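Local coordinates for erythrocyte membrane protein 1 (Plasmodium falciparum, PDB 6S8T), which probably binds receptors on the host cell surface, this piece being its ICAM-1-binding DBLbeta domain, at residues 94-99 against 110-115; 98-103 against 199-204; 88-93 against 154-159; 77-82 against 120-125; 178-183 against 275-280. One frame throughout, in Å; residues are numbered along the deposited sequence.

Contact 1 (94-99 against 110-115); sequences TEWKIG and YIPPRR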
# COMPACT_ATOMS: atom_id res chain seq x y z
N THR A 94 4.12 -8.26 13.11
CA THR A 94 2.81 -7.70 13.39
C THR A 94 1.77 -8.31 12.46
O THR A 94 1.92 -8.28 11.23
CB THR A 94 2.83 -6.18 13.24
OG1 THR A 94 3.71 -5.60 14.21
CG2 THR A 94 1.43 -5.60 13.43
N GLU A 95 0.71 -8.86 13.04
CA GLU A 95 -0.31 -9.56 12.27
C GLU A 95 -1.27 -8.56 11.62
O GLU A 95 -1.82 -7.68 12.29
CB GLU A 95 -1.08 -10.53 13.16
CG GLU A 95 -0.21 -11.63 13.76
CD GLU A 95 -0.91 -12.40 14.88
OE1 GLU A 95 -1.99 -11.96 15.33
OE2 GLU A 95 -0.36 -13.43 15.31
N TRP A 96 -1.46 -8.69 10.31
CA TRP A 96 -2.41 -7.85 9.60
C TRP A 96 -3.83 -8.25 9.97
O TRP A 96 -4.15 -9.44 10.07
CB TRP A 96 -2.22 -7.96 8.08
CG TRP A 96 -0.87 -7.50 7.58
CD1 TRP A 96 0.33 -7.55 8.24
CD2 TRP A 96 -0.60 -6.91 6.30
NE1 TRP A 96 1.33 -7.04 7.44
CE2 TRP A 96 0.79 -6.64 6.25
CE3 TRP A 96 -1.39 -6.60 5.19
CZ2 TRP A 96 1.39 -6.06 5.14
CZ3 TRP A 96 -0.78 -6.03 4.08
CH2 TRP A 96 0.60 -5.76 4.07
N LYS A 97 -4.69 -7.26 10.18
CA LYS A 97 -6.07 -7.54 10.54
C LYS A 97 -7.02 -7.05 9.46
O LYS A 97 -6.69 -6.18 8.65
CB LYS A 97 -6.45 -6.92 11.89
CG LYS A 97 -7.51 -7.72 12.64
CD LYS A 97 -7.43 -7.51 14.15
CE LYS A 97 -8.08 -8.66 14.91
NZ LYS A 97 -7.09 -9.43 15.72
N ILE A 98 -8.20 -7.64 9.46
CA ILE A 98 -9.22 -7.36 8.46
C ILE A 98 -9.88 -6.02 8.75
O ILE A 98 -9.95 -5.56 9.89
CB ILE A 98 -10.25 -8.51 8.43
CG1 ILE A 98 -9.54 -9.87 8.33
CG2 ILE A 98 -11.24 -8.35 7.29
CD1 ILE A 98 -9.27 -10.56 9.66
N GLY A 99 -10.37 -5.37 7.69
CA GLY A 99 -11.10 -4.13 7.87
C GLY A 99 -12.36 -4.33 8.69
O GLY A 99 -12.99 -5.39 8.68
N TYR A 110 -6.84 -7.50 3.81
CA TYR A 110 -6.04 -7.28 5.01
C TYR A 110 -5.33 -5.93 4.94
O TYR A 110 -4.75 -5.57 3.91
CB TYR A 110 -5.04 -8.42 5.19
CG TYR A 110 -5.71 -9.77 5.32
CD1 TYR A 110 -6.15 -10.23 6.56
CD2 TYR A 110 -5.93 -10.57 4.21
CE1 TYR A 110 -6.77 -11.46 6.69
CE2 TYR A 110 -6.56 -11.80 4.33
CZ TYR A 110 -6.97 -12.24 5.57
OH TYR A 110 -7.60 -13.46 5.70
N ILE A 111 -5.40 -5.18 6.04
CA ILE A 111 -4.89 -3.81 6.10
C ILE A 111 -3.41 -3.83 6.49
O ILE A 111 -3.06 -4.40 7.53
CB ILE A 111 -5.70 -2.98 7.11
CG1 ILE A 111 -7.20 -3.16 6.89
CG2 ILE A 111 -5.31 -1.51 7.02
CD1 ILE A 111 -7.68 -2.73 5.51
N PRO A 112 -2.53 -3.24 5.70
CA PRO A 112 -1.11 -3.15 6.09
C PRO A 112 -0.95 -2.31 7.35
O PRO A 112 -1.62 -1.27 7.49
CB PRO A 112 -0.44 -2.47 4.89
CG PRO A 112 -1.43 -2.63 3.74
CD PRO A 112 -2.78 -2.64 4.37
N PRO A 113 -0.09 -2.72 8.28
CA PRO A 113 0.16 -1.89 9.46
C PRO A 113 0.63 -0.48 9.13
O PRO A 113 0.28 0.47 9.85
CB PRO A 113 1.24 -2.67 10.22
CG PRO A 113 1.03 -4.09 9.82
CD PRO A 113 0.57 -4.04 8.38
N ARG A 114 1.40 -0.31 8.05
CA ARG A 114 1.79 1.03 7.62
C ARG A 114 0.56 1.87 7.30
O ARG A 114 0.48 3.04 7.68
CB ARG A 114 2.71 0.94 6.40
CG ARG A 114 3.01 2.28 5.75
CD ARG A 114 3.51 2.10 4.33
NE ARG A 114 2.60 1.25 3.56
CZ ARG A 114 1.48 1.69 2.99
NH1 ARG A 114 0.70 0.84 2.32
NH2 ARG A 114 1.12 2.96 3.11
N ARG A 115 -0.42 1.28 6.60
CA ARG A 115 -1.63 2.00 6.23
C ARG A 115 -2.50 2.30 7.45
O ARG A 115 -3.04 3.40 7.57
CB ARG A 115 -2.43 1.19 5.20
CG ARG A 115 -3.86 1.68 4.96
CD ARG A 115 -3.88 3.00 4.19
NE ARG A 115 -5.23 3.54 4.04
CZ ARG A 115 -5.80 4.39 4.89
NH1 ARG A 115 -5.13 4.80 5.96
NH2 ARG A 115 -7.03 4.83 4.67
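W96 lays one face of its indole over P112 and P113, and its side chain can be followed outward. CB lies 4.1 Å from CB of Y110, and CG, anti to the carbonyl carbon (chi1 -62°), turns toward segment 110-115 and meets O of I111 and CD of P113. In the five-membered ring CD1, NE1 and CE2 face CD of P113, which is 3.3 Å from that ring's centroid. CE3 has the carbonyl O of Y110 near the ring plane at its edge. Over the six-membered ring stands CA of P112, 3.5 Å from the centroid. At the far rim CZ3 meets CG of P112, also at 3.5 Å, and CH2 meets its CB. Beside this packing I111 N donates to K97 O at 3.1 Å in a nearly straight bond, and I98 runs alongside the Y110 ring, with CG1 3.6 Å from CE1. W301 of helix 293-319 packs edge-to-face with the indole. Proline's restricted ring suits the turn into helix 113-116, where P112 is the N-cap. The C-H groups at CA of P112 and CD of P113, each bonded to an amide nitrogen, are somewhat polarised, so the electron-rich indole probably adds CH-pi attraction to the apolar packing.

Contact 2 (98-103 against 199-204); sequences IGEKVE and WEHGDQ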
# COMPACT_ATOMS: atom_id res chain seq x y z
N ILE A 98 -8.20 -7.64 9.46
CA ILE A 98 -9.22 -7.36 8.46
C ILE A 98 -9.88 -6.02 8.75
O ILE A 98 -9.95 -5.56 9.89
CB ILE A 98 -10.25 -8.51 8.43
CG1 ILE A 98 -9.54 -9.87 8.33
CG2 ILE A 98 -11.24 -8.35 7.29
CD1 ILE A 98 -9.27 -10.56 9.66
N GLY A 99 -10.37 -5.37 7.69
CA GLY A 99 -11.10 -4.13 7.87
C GLY A 99 -12.36 -4.33 8.69
O GLY A 99 -12.99 -5.39 8.68
N GLU A 100 -12.73 -3.28 9.42
CA GLU A 100 -13.89 -3.34 10.29
C GLU A 100 -15.17 -3.12 9.48
O GLU A 100 -16.02 -2.30 9.85
CB GLU A 100 -13.76 -2.34 11.44
CG GLU A 100 -12.60 -2.67 12.37
CD GLU A 100 -12.37 -1.61 13.43
OE1 GLU A 100 -13.26 -0.76 13.64
OE2 GLU A 100 -11.28 -1.62 14.04
N LYS A 101 -15.28 -3.85 8.37
CA LYS A 101 -16.47 -3.86 7.53
C LYS A 101 -17.48 -4.81 8.15
O LYS A 101 -17.25 -6.03 8.22
CB LYS A 101 -16.13 -4.29 6.10
CG LYS A 101 -17.32 -4.30 5.17
CD LYS A 101 -17.00 -4.99 3.86
CE LYS A 101 -18.16 -4.86 2.88
NZ LYS A 101 -17.95 -5.58 1.60
N VAL A 102 -18.59 -4.25 8.62
CA VAL A 102 -19.54 -4.97 9.45
C VAL A 102 -20.80 -5.36 8.68
O VAL A 102 -21.62 -6.14 9.19
CB VAL A 102 -19.84 -4.12 10.71
CG1 VAL A 102 -21.34 -3.93 11.01
CG2 VAL A 102 -19.08 -4.68 11.92
N GLU A 103 -20.92 -4.93 7.42
CA GLU A 103 -22.12 -5.10 6.62
C GLU A 103 -22.24 -6.49 5.99
O GLU A 103 -23.30 -7.12 6.09
CB GLU A 103 -22.17 -4.03 5.52
CG GLU A 103 -20.82 -3.58 4.98
CD GLU A 103 -20.16 -2.50 5.83
OE1 GLU A 103 -20.28 -2.57 7.07
OE2 GLU A 103 -19.53 -1.59 5.26
N TRP A 199 -9.98 0.73 3.11
CA TRP A 199 -10.12 0.61 4.56
C TRP A 199 -11.39 1.31 5.00
O TRP A 199 -11.50 2.54 4.91
CB TRP A 199 -8.90 1.19 5.28
CG TRP A 199 -8.90 0.89 6.76
CD1 TRP A 199 -9.59 -0.10 7.39
CD2 TRP A 199 -8.17 1.59 7.78
NE1 TRP A 199 -9.34 -0.06 8.74
CE2 TRP A 199 -8.47 0.97 9.01
CE3 TRP A 199 -7.30 2.68 7.77
CZ2 TRP A 199 -7.93 1.40 10.22
CZ3 TRP A 199 -6.76 3.11 8.98
CH2 TRP A 199 -7.08 2.47 10.18
N GLU A 200 -12.36 0.54 5.49
CA GLU A 200 -13.61 1.08 6.01
C GLU A 200 -13.54 1.09 7.53
O GLU A 200 -13.41 0.03 8.16
CB GLU A 200 -14.81 0.29 5.51
CG GLU A 200 -15.06 0.47 4.02
CD GLU A 200 -16.28 -0.30 3.52
OE1 GLU A 200 -17.07 0.28 2.76
OE2 GLU A 200 -16.43 -1.47 3.90
N HIS A 201 -13.62 2.28 8.12
CA HIS A 201 -13.42 2.46 9.54
C HIS A 201 -14.13 3.75 9.95
O HIS A 201 -14.50 4.57 9.10
CB HIS A 201 -11.92 2.51 9.88
CG HIS A 201 -11.63 2.46 11.34
ND1 HIS A 201 -11.35 3.59 12.08
CD2 HIS A 201 -11.56 1.42 12.20
CE1 HIS A 201 -11.13 3.24 13.34
NE2 HIS A 201 -11.25 1.93 13.44
N GLY A 202 -14.32 3.91 11.26
CA GLY A 202 -14.98 5.10 11.76
C GLY A 202 -14.26 6.38 11.37
O GLY A 202 -14.87 7.34 10.89
N ASP A 203 -12.94 6.40 11.56
CA ASP A 203 -12.17 7.59 11.21
C ASP A 203 -12.17 7.85 9.71
O ASP A 203 -12.18 9.01 9.28
CB ASP A 203 -10.74 7.47 11.74
CG ASP A 203 -10.68 7.44 13.26
OD1 ASP A 203 -11.54 8.07 13.91
OD2 ASP A 203 -9.76 6.78 13.80
N GLN A 204 -12.16 6.79 8.90
CA GLN A 204 -12.13 6.97 7.45
C GLN A 204 -13.48 7.45 6.92
O GLN A 204 -13.52 8.24 5.97
CB GLN A 204 -11.72 5.67 6.76
CG GLN A 204 -10.39 5.10 7.26
CD GLN A 204 -9.24 6.09 7.13
OE1 GLN A 204 -8.99 6.63 6.06
NE2 GLN A 204 -8.55 6.33 8.24
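ND1 of H201, a residue whose ring also meets the E100 carboxylate across the contact, accepts the N-H of D203 at 3.3 Å, with the donor tilted out of the ring plane. This is a side-chain N-cap: H201 precedes helix 202-221 and caps a backbone N-H of its first turn with an imidazole nitrogen. CG of H201 is anti to the backbone N (chi1 -170°), and CD2 and NE2 face the loop 98-103. There E100 lies alongside the ring, pointing the same way, its OE1 3.1 Å from CD2; the carboxylate and ring planes are 62° apart. OE1 is also near NE2, but the angle is too poor for a hydrogen bond, and any attraction would depend on the charge of H201. E100 is the centre of an inverse gamma turn, which carries the chain from G99 to K101. G99 brings its CA to the edge of the W199 indole, 4.3 Å from CD1. Further along, K101 is fully extended and crosses E200 with its methylenes, leaving NZ 4.9 Å from OE2 of E200. OE2 of the poorly ordered E103 lies 3.4 Å from OE2 of E200, like charges without a hydrogen bond. The other oxygen of the E200 carboxylate, OE1, forms a salt bridge with R386, which probably offsets some of this repulsion. Tightest on this flank is CG of K101, 3.2 Å from OE2 of E200.

Contact 3 (88-93 against 154-159); sequences ERFKIG and DEIIKR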
# COMPACT_ATOMS: atom_id res chain seq x y z
N GLU A 88 3.71 -0.54 16.63
CA GLU A 88 3.61 -1.75 15.84
C GLU A 88 3.77 -1.51 14.35
O GLU A 88 3.80 -2.49 13.58
CB GLU A 88 2.25 -2.44 16.08
CG GLU A 88 2.04 -2.93 17.49
CD GLU A 88 0.67 -3.53 17.68
OE1 GLU A 88 -0.22 -3.26 16.85
OE2 GLU A 88 0.48 -4.28 18.66
N ARG A 89 3.92 -0.26 13.91
CA ARG A 89 3.75 0.08 12.50
C ARG A 89 4.76 -0.64 11.61
O ARG A 89 4.40 -1.12 10.53
CB ARG A 89 3.84 1.59 12.30
CG ARG A 89 3.49 2.03 10.88
CD ARG A 89 3.48 3.55 10.73
NE ARG A 89 2.98 3.95 9.42
CZ ARG A 89 2.94 5.20 8.97
NH1 ARG A 89 2.46 5.44 7.75
NH2 ARG A 89 3.40 6.20 9.71
N PHE A 90 6.02 -0.72 12.04
CA PHE A 90 7.04 -1.36 11.22
C PHE A 90 7.79 -2.42 12.01
O PHE A 90 8.97 -2.67 11.77
CB PHE A 90 8.01 -0.32 10.65
CG PHE A 90 7.38 0.60 9.63
CD1 PHE A 90 7.05 0.13 8.36
CD2 PHE A 90 7.11 1.92 9.94
CE1 PHE A 90 6.47 0.97 7.43
CE2 PHE A 90 6.53 2.77 9.01
CZ PHE A 90 6.21 2.29 7.75
N LYS A 91 7.11 -3.07 12.95
CA LYS A 91 7.69 -4.16 13.71
C LYS A 91 7.48 -5.48 12.96
O LYS A 91 6.38 -5.76 12.49
CB LYS A 91 7.07 -4.24 15.11
CG LYS A 91 7.72 -5.28 16.00
CD LYS A 91 7.11 -5.27 17.40
CE LYS A 91 7.74 -6.35 18.27
NZ LYS A 91 7.14 -6.38 19.63
N ILE A 92 8.55 -6.26 12.86
CA ILE A 92 8.48 -7.56 12.19
C ILE A 92 7.59 -8.50 12.99
O ILE A 92 7.75 -8.64 14.21
CB ILE A 92 9.90 -8.14 12.02
CG1 ILE A 92 10.69 -7.35 10.98
CG2 ILE A 92 9.83 -9.61 11.63
CD1 ILE A 92 12.11 -7.84 10.79
N GLY A 93 6.64 -9.13 12.32
CA GLY A 93 5.75 -10.09 12.94
C GLY A 93 4.37 -9.56 13.29
O GLY A 93 3.52 -10.34 13.73
N ASP A 154 8.11 11.52 6.99
CA ASP A 154 9.09 11.66 8.06
C ASP A 154 8.88 10.60 9.14
O ASP A 154 9.85 10.04 9.67
CB ASP A 154 9.03 13.07 8.65
CG ASP A 154 10.08 13.30 9.72
OD1 ASP A 154 11.29 13.23 9.40
OD2 ASP A 154 9.70 13.57 10.88
N GLU A 155 7.62 10.30 9.47
CA GLU A 155 7.34 9.30 10.48
C GLU A 155 7.70 7.89 10.01
O GLU A 155 8.11 7.06 10.82
CB GLU A 155 5.86 9.36 10.87
CG GLU A 155 5.53 8.64 12.17
CD GLU A 155 6.04 9.38 13.39
OE1 GLU A 155 6.25 10.61 13.31
OE2 GLU A 155 6.24 8.74 14.44
N ILE A 156 7.56 7.61 8.71
CA ILE A 156 7.91 6.29 8.19
C ILE A 156 9.40 6.05 8.33
O ILE A 156 9.83 4.97 8.77
CB ILE A 156 7.45 6.16 6.72
CG1 ILE A 156 5.94 5.97 6.64
CG2 ILE A 156 8.17 5.00 6.04
CD1 ILE A 156 5.40 6.03 5.21
N ILE A 157 10.22 7.03 7.96
CA ILE A 157 11.67 6.87 8.03
C ILE A 157 12.12 6.64 9.46
O ILE A 157 12.91 5.73 9.74
CB ILE A 157 12.36 8.08 7.38
CG1 ILE A 157 12.00 8.16 5.90
CG2 ILE A 157 13.87 8.02 7.60
CD1 ILE A 157 12.53 9.38 5.18
N LYS A 158 11.61 7.44 10.40
CA LYS A 158 12.07 7.34 11.79
C LYS A 158 11.56 6.07 12.47
O LYS A 158 12.31 5.40 13.18
CB LYS A 158 11.66 8.58 12.58
CG LYS A 158 12.30 9.88 12.09
CD LYS A 158 11.87 11.06 12.95
CE LYS A 158 12.46 12.37 12.43
NZ LYS A 158 13.96 12.34 12.38
N ARG A 159 10.29 5.73 12.26
CA ARG A 159 9.73 4.56 12.95
C ARG A 159 10.26 3.26 12.36
O ARG A 159 10.34 2.25 13.08
CB ARG A 159 8.21 4.58 12.90
CG ARG A 159 7.58 5.56 13.87
CD ARG A 159 6.08 5.39 13.94
NE ARG A 159 5.50 6.20 15.00
CZ ARG A 159 5.36 5.80 16.27
NH1 ARG A 159 4.82 6.60 17.17
NH2 ARG A 159 5.77 4.59 16.62
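F90 and I156 make the close-packed part of this contact. The phenyl ring reaches the helix with its outer end, CZ lying 3.8 Å from CG2 of I156 and CE2 3.9 Å from CA of the same residue. I156 also serves R89: CG1 sits over one face of the guanidinium, 3.7 Å from NH1. A branched isoleucine suits this place because both branches touch the phenyl ring, and CG1 in addition covers the flat cation. Y160 and W304 add further aromatic surface around F90.

The partly exposed flank is looser. CB of R159 lies at the edge of the phenyl ring, 4.1 Å from CD2, and CG of E155 is equally far from NH2 of R89. The R89 guanidinium and E155 carboxylate planes are nearly parallel, yet NH2 and OE2 remain 6.1 Å apart. R89, stretched out from CG to NE, forms its salt bridge with D152 instead. E155 turns to R159 one helical turn on, in a salt bridge whose hydrogen bond is weak and bent, OE2 of E155 to NE of R159 at 2.7 Å, while NH2 of R159 reaches D84. Both arginines thus have acidic partners, and apolar atoms carry the packing between the segments. The arrangement is a loop docked on a long helix, 137-163, in the disulfide-linked, mainly helical Duffy-binding-like (DBL) domain.

Contact 4 (77-82 against 120-125); sequences GGACTG and TSNLEN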
# COMPACT_ATOMS: atom_id res chain seq x y z
N GLY A 77 -3.29 19.15 16.83
CA GLY A 77 -3.73 19.14 15.45
C GLY A 77 -2.68 18.69 14.46
O GLY A 77 -2.73 19.05 13.28
N GLY A 78 -1.71 17.89 14.93
CA GLY A 78 -0.71 17.36 14.04
C GLY A 78 -1.23 16.22 13.18
O GLY A 78 -2.23 15.58 13.49
N ALA A 79 -0.53 15.98 12.07
CA ALA A 79 -0.96 14.91 11.17
C ALA A 79 -0.73 13.53 11.78
O ALA A 79 -1.52 12.61 11.53
CB ALA A 79 -0.23 15.03 9.83
N CYS A 80 0.32 13.37 12.58
CA CYS A 80 0.60 12.11 13.25
C CYS A 80 0.00 12.04 14.65
O CYS A 80 0.41 11.18 15.44
CB CYS A 80 2.11 11.85 13.32
SG CYS A 80 2.94 11.53 11.74
N THR A 81 -0.95 12.91 14.97
CA THR A 81 -1.50 12.96 16.32
C THR A 81 -2.23 11.67 16.65
O THR A 81 -3.19 11.29 15.96
CB THR A 81 -2.43 14.16 16.47
OG1 THR A 81 -1.67 15.37 16.38
CG2 THR A 81 -3.14 14.12 17.81
N GLY A 82 -1.77 10.98 17.69
CA GLY A 82 -2.42 9.78 18.16
C GLY A 82 -2.37 8.59 17.22
O GLY A 82 -3.34 7.83 17.14
N THR A 120 -2.85 10.80 8.97
CA THR A 120 -3.89 11.56 8.28
C THR A 120 -4.84 12.24 9.26
O THR A 120 -5.99 12.54 8.91
CB THR A 120 -4.67 10.67 7.32
OG1 THR A 120 -5.24 9.57 8.05
CG2 THR A 120 -3.75 10.13 6.24
N SER A 121 -4.37 12.50 10.48
CA SER A 121 -5.25 13.03 11.52
C SER A 121 -5.73 14.44 11.21
O SER A 121 -6.85 14.80 11.57
CB SER A 121 -4.54 12.98 12.88
OG SER A 121 -5.39 13.42 13.92
N ASN A 122 -4.89 15.26 10.57
CA ASN A 122 -5.33 16.59 10.17
C ASN A 122 -6.47 16.51 9.17
O ASN A 122 -7.41 17.31 9.22
CB ASN A 122 -4.16 17.39 9.60
CG ASN A 122 -3.57 16.77 8.35
OD1 ASN A 122 -3.38 15.55 8.28
ND2 ASN A 122 -3.28 17.59 7.35
N LEU A 123 -6.41 15.54 8.25
CA LEU A 123 -7.47 15.40 7.26
C LEU A 123 -8.74 14.85 7.89
O LEU A 123 -9.85 15.16 7.42
CB LEU A 123 -7.00 14.49 6.12
CG LEU A 123 -5.83 14.99 5.29
CD1 LEU A 123 -5.37 13.91 4.31
CD2 LEU A 123 -6.21 16.26 4.53
N GLU A 124 -8.61 14.03 8.94
CA GLU A 124 -9.78 13.46 9.60
C GLU A 124 -10.57 14.49 10.39
O GLU A 124 -11.77 14.30 10.61
CB GLU A 124 -9.36 12.31 10.51
CG GLU A 124 -8.77 11.10 9.78
CD GLU A 124 -7.98 10.18 10.71
OE1 GLU A 124 -6.81 9.87 10.39
OE2 GLU A 124 -8.53 9.78 11.76
N ASN A 125 -9.93 15.57 10.83
CA ASN A 125 -10.56 16.58 11.67
C ASN A 125 -10.56 17.95 10.99
O ASN A 125 -10.26 18.97 11.61
CB ASN A 125 -9.86 16.66 13.03
CG ASN A 125 -9.91 15.35 13.79
OD1 ASN A 125 -10.91 15.03 14.42
ND2 ASN A 125 -8.82 14.59 13.73
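G77 starts the approach, its carbonyl O lying 4.3 Å from CB of N122. G78 follows, with O at 3.5 Å from CB of S121; the same oxygen accepts from the hydroxyl of T81, which helps hold the type I turn from G78 to T81. A79 makes the central bond: its O takes the N-H of S121, the first helical residue, at 3.0 Å. Its methyl group meets N122, CB resting 3.5 Å from OD1. That oxygen is buried without a partner in the model, whereas ND2 is bonded to D144. CG of N122 takes the crowded position between backbone N and carbonyl carbon (chi1 62°), 4.0 Å from CB of A79. The small alanine probably lets the turn come close to the helix start, CA of A79 lying 4.7 Å from CA of S121. C80 points away, disulfide-bonded to C119 just before the second segment. T81 ends the contact, its CB 4.0 Å from OG of S121, a hydroxyl bonded to R72. T120, at the N-cap position, sends its OG1 to E124 and makes no side-chain capping bond. The arrangement is a beta turn docked on the N-terminal end of a short helix, beside a DBL-domain disulfide.

Contact 5 (178-183 against 275-280); sequences ICRAVR and NGDCHY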
# COMPACT_ATOMS: atom_id res chain seq x y z
N ILE A 178 12.60 1.12 2.84
CA ILE A 178 12.04 2.38 3.32
C ILE A 178 11.53 3.22 2.16
O ILE A 178 10.47 3.85 2.24
CB ILE A 178 13.08 3.15 4.16
CG1 ILE A 178 13.48 2.36 5.40
CG2 ILE A 178 12.54 4.51 4.57
CD1 ILE A 178 14.57 3.04 6.24
N CYS A 179 12.28 3.25 1.05
CA CYS A 179 11.84 3.99 -0.12
C CYS A 179 10.52 3.44 -0.66
O CYS A 179 9.64 4.21 -1.06
CB CYS A 179 12.93 3.97 -1.20
SG CYS A 179 14.45 4.92 -0.78
N ARG A 180 10.36 2.11 -0.66
CA ARG A 180 9.11 1.52 -1.14
C ARG A 180 7.94 1.88 -0.22
O ARG A 180 6.82 2.12 -0.70
CB ARG A 180 9.24 -0.00 -1.25
CG ARG A 180 9.99 -0.49 -2.48
CD ARG A 180 9.84 -2.00 -2.69
NE ARG A 180 10.30 -2.78 -1.54
CZ ARG A 180 11.53 -3.24 -1.38
NH1 ARG A 180 11.85 -3.93 -0.30
NH2 ARG A 180 12.45 -3.01 -2.31
N ALA A 181 8.18 1.92 1.09
CA ALA A 181 7.11 2.25 2.03
C ALA A 181 6.60 3.67 1.83
O ALA A 181 5.40 3.94 1.95
CB ALA A 181 7.59 2.06 3.47
N VAL A 182 7.50 4.61 1.52
CA VAL A 182 7.08 5.98 1.23
C VAL A 182 6.31 6.04 -0.09
O VAL A 182 5.38 6.84 -0.24
CB VAL A 182 8.31 6.92 1.23
CG1 VAL A 182 7.90 8.35 0.91
CG2 VAL A 182 9.01 6.86 2.59
N ARG A 183 6.66 5.19 -1.06
CA ARG A 183 5.91 5.15 -2.31
C ARG A 183 4.53 4.54 -2.10
O ARG A 183 3.54 4.99 -2.70
CB ARG A 183 6.69 4.38 -3.37
CG ARG A 183 7.98 5.08 -3.79
CD ARG A 183 8.90 4.17 -4.58
NE ARG A 183 8.26 3.66 -5.79
CZ ARG A 183 8.87 2.90 -6.69
NH1 ARG A 183 10.15 2.57 -6.53
NH2 ARG A 183 8.21 2.48 -7.76
N ASN A 275 19.71 4.96 -6.23
CA ASN A 275 19.31 4.11 -7.35
C ASN A 275 18.31 3.06 -6.86
O ASN A 275 17.83 3.11 -5.73
CB ASN A 275 20.54 3.47 -8.02
CG ASN A 275 21.42 2.71 -7.04
OD1 ASN A 275 21.04 2.45 -5.90
ND2 ASN A 275 22.62 2.35 -7.50
N GLY A 276 18.00 2.11 -7.74
CA GLY A 276 17.01 1.10 -7.39
C GLY A 276 15.65 1.72 -7.15
O GLY A 276 15.23 2.65 -7.85
N ASP A 277 14.96 1.22 -6.13
CA ASP A 277 13.65 1.74 -5.77
C ASP A 277 13.71 3.15 -5.18
O ASP A 277 12.65 3.77 -5.00
CB ASP A 277 12.95 0.80 -4.80
CG ASP A 277 12.52 -0.51 -5.46
OD1 ASP A 277 12.33 -0.52 -6.69
OD2 ASP A 277 12.38 -1.52 -4.74
N CYS A 278 14.90 3.66 -4.87
CA CYS A 278 15.06 5.01 -4.36
C CYS A 278 15.36 6.03 -5.46
O CYS A 278 15.78 7.15 -5.14
CB CYS A 278 16.18 5.07 -3.32
SG CYS A 278 15.94 4.03 -1.84
N HIS A 279 15.15 5.69 -6.73
CA HIS A 279 15.58 6.59 -7.80
C HIS A 279 14.57 7.70 -8.09
O HIS A 279 14.83 8.52 -8.97
CB HIS A 279 15.88 5.80 -9.08
CG HIS A 279 14.67 5.46 -9.89
ND1 HIS A 279 13.94 4.31 -9.70
CD2 HIS A 279 14.07 6.12 -10.92
CE1 HIS A 279 12.94 4.27 -10.57
NE2 HIS A 279 13.00 5.36 -11.32
N TYR A 280 13.45 7.75 -7.36
CA TYR A 280 12.53 8.88 -7.43
C TYR A 280 12.74 9.87 -6.29
O TYR A 280 11.94 10.81 -6.15
CB TYR A 280 11.07 8.39 -7.41
CG TYR A 280 10.67 7.58 -8.62
CD1 TYR A 280 10.57 8.16 -9.87
CD2 TYR A 280 10.38 6.22 -8.50
CE1 TYR A 280 10.19 7.42 -10.98
CE2 TYR A 280 10.00 5.47 -9.60
CZ TYR A 280 9.91 6.08 -10.84
OH TYR A 280 9.54 5.33 -11.93
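The guanidinium of R183 has CE2 of Y280 over one face, 3.9 Å from NH2, and the carbonyl O of D277 at its edge. The tyrosine ring is turned 80° from the guanidinium and offers its own edge, so this is not a face-to-face stack. Over one face of the Y280 ring lies NE2 of H279, whose ND1 is tied in the imidazole plane to O of G276 at 2.8 Å. The R180 guanidinium carries OD2 of D277 in its plane, at the edge.

D277 holds both arginines. NH2 of R180 gives OD2 a bond of 2.9 Å, meeting it nearly head-on along its C-O bond, with the two planes almost perpendicular; one N-H therefore serves one oxygen. NH1 of R183 donates to a lone pair of the D277 carbonyl O at 3.2 Å, and its salt bridge to OD1 is long, at 3.8 Å. A short acid suits this place, since backbone and side-chain oxygens sit close enough for two arginines three residues apart on the helix. R180 also pairs with E303, and the main acidic partner of R183 is D288; the three acids probably more than offset the two arginines.

Beside the network C179 and C278 are joined by a disulfide, SG to SG 2.0 Å, with a torsion of 99° about the S-S bond. SG of C179 stands anti to the carbonyl carbon (chi1 -69°), which directs it off the helix toward C278.

Segment 275-280 lies in the loop between helices 246-268 and 293-319 and is bound here to helix 172-194, while I178, A181 and V182 of that helix pack on helix 137-163.

Overall arrangement
From the N terminus, segment 77-82 opens contact 4 and 88-93 opens contact 3; contact 4 closes at 120-125 before contact 3 closes on helix 137-163, so these two cross. Contact 1, the short hairpin 94-99/110-115, lies within both of these loops. It shares I98 and G99 with contact 2, which runs to the start of helix 202-221 and crosses contacts 3, 4 and 5. Contact 5 opens on helix 172-194 and closes beyond helix 246-268, after contacts 1, 3 and 4 are complete. Helices 137-163 and 172-194 bring contacts 3 and 5 together, while contacts 2 and 5 lie on opposite sides of the chain's centre.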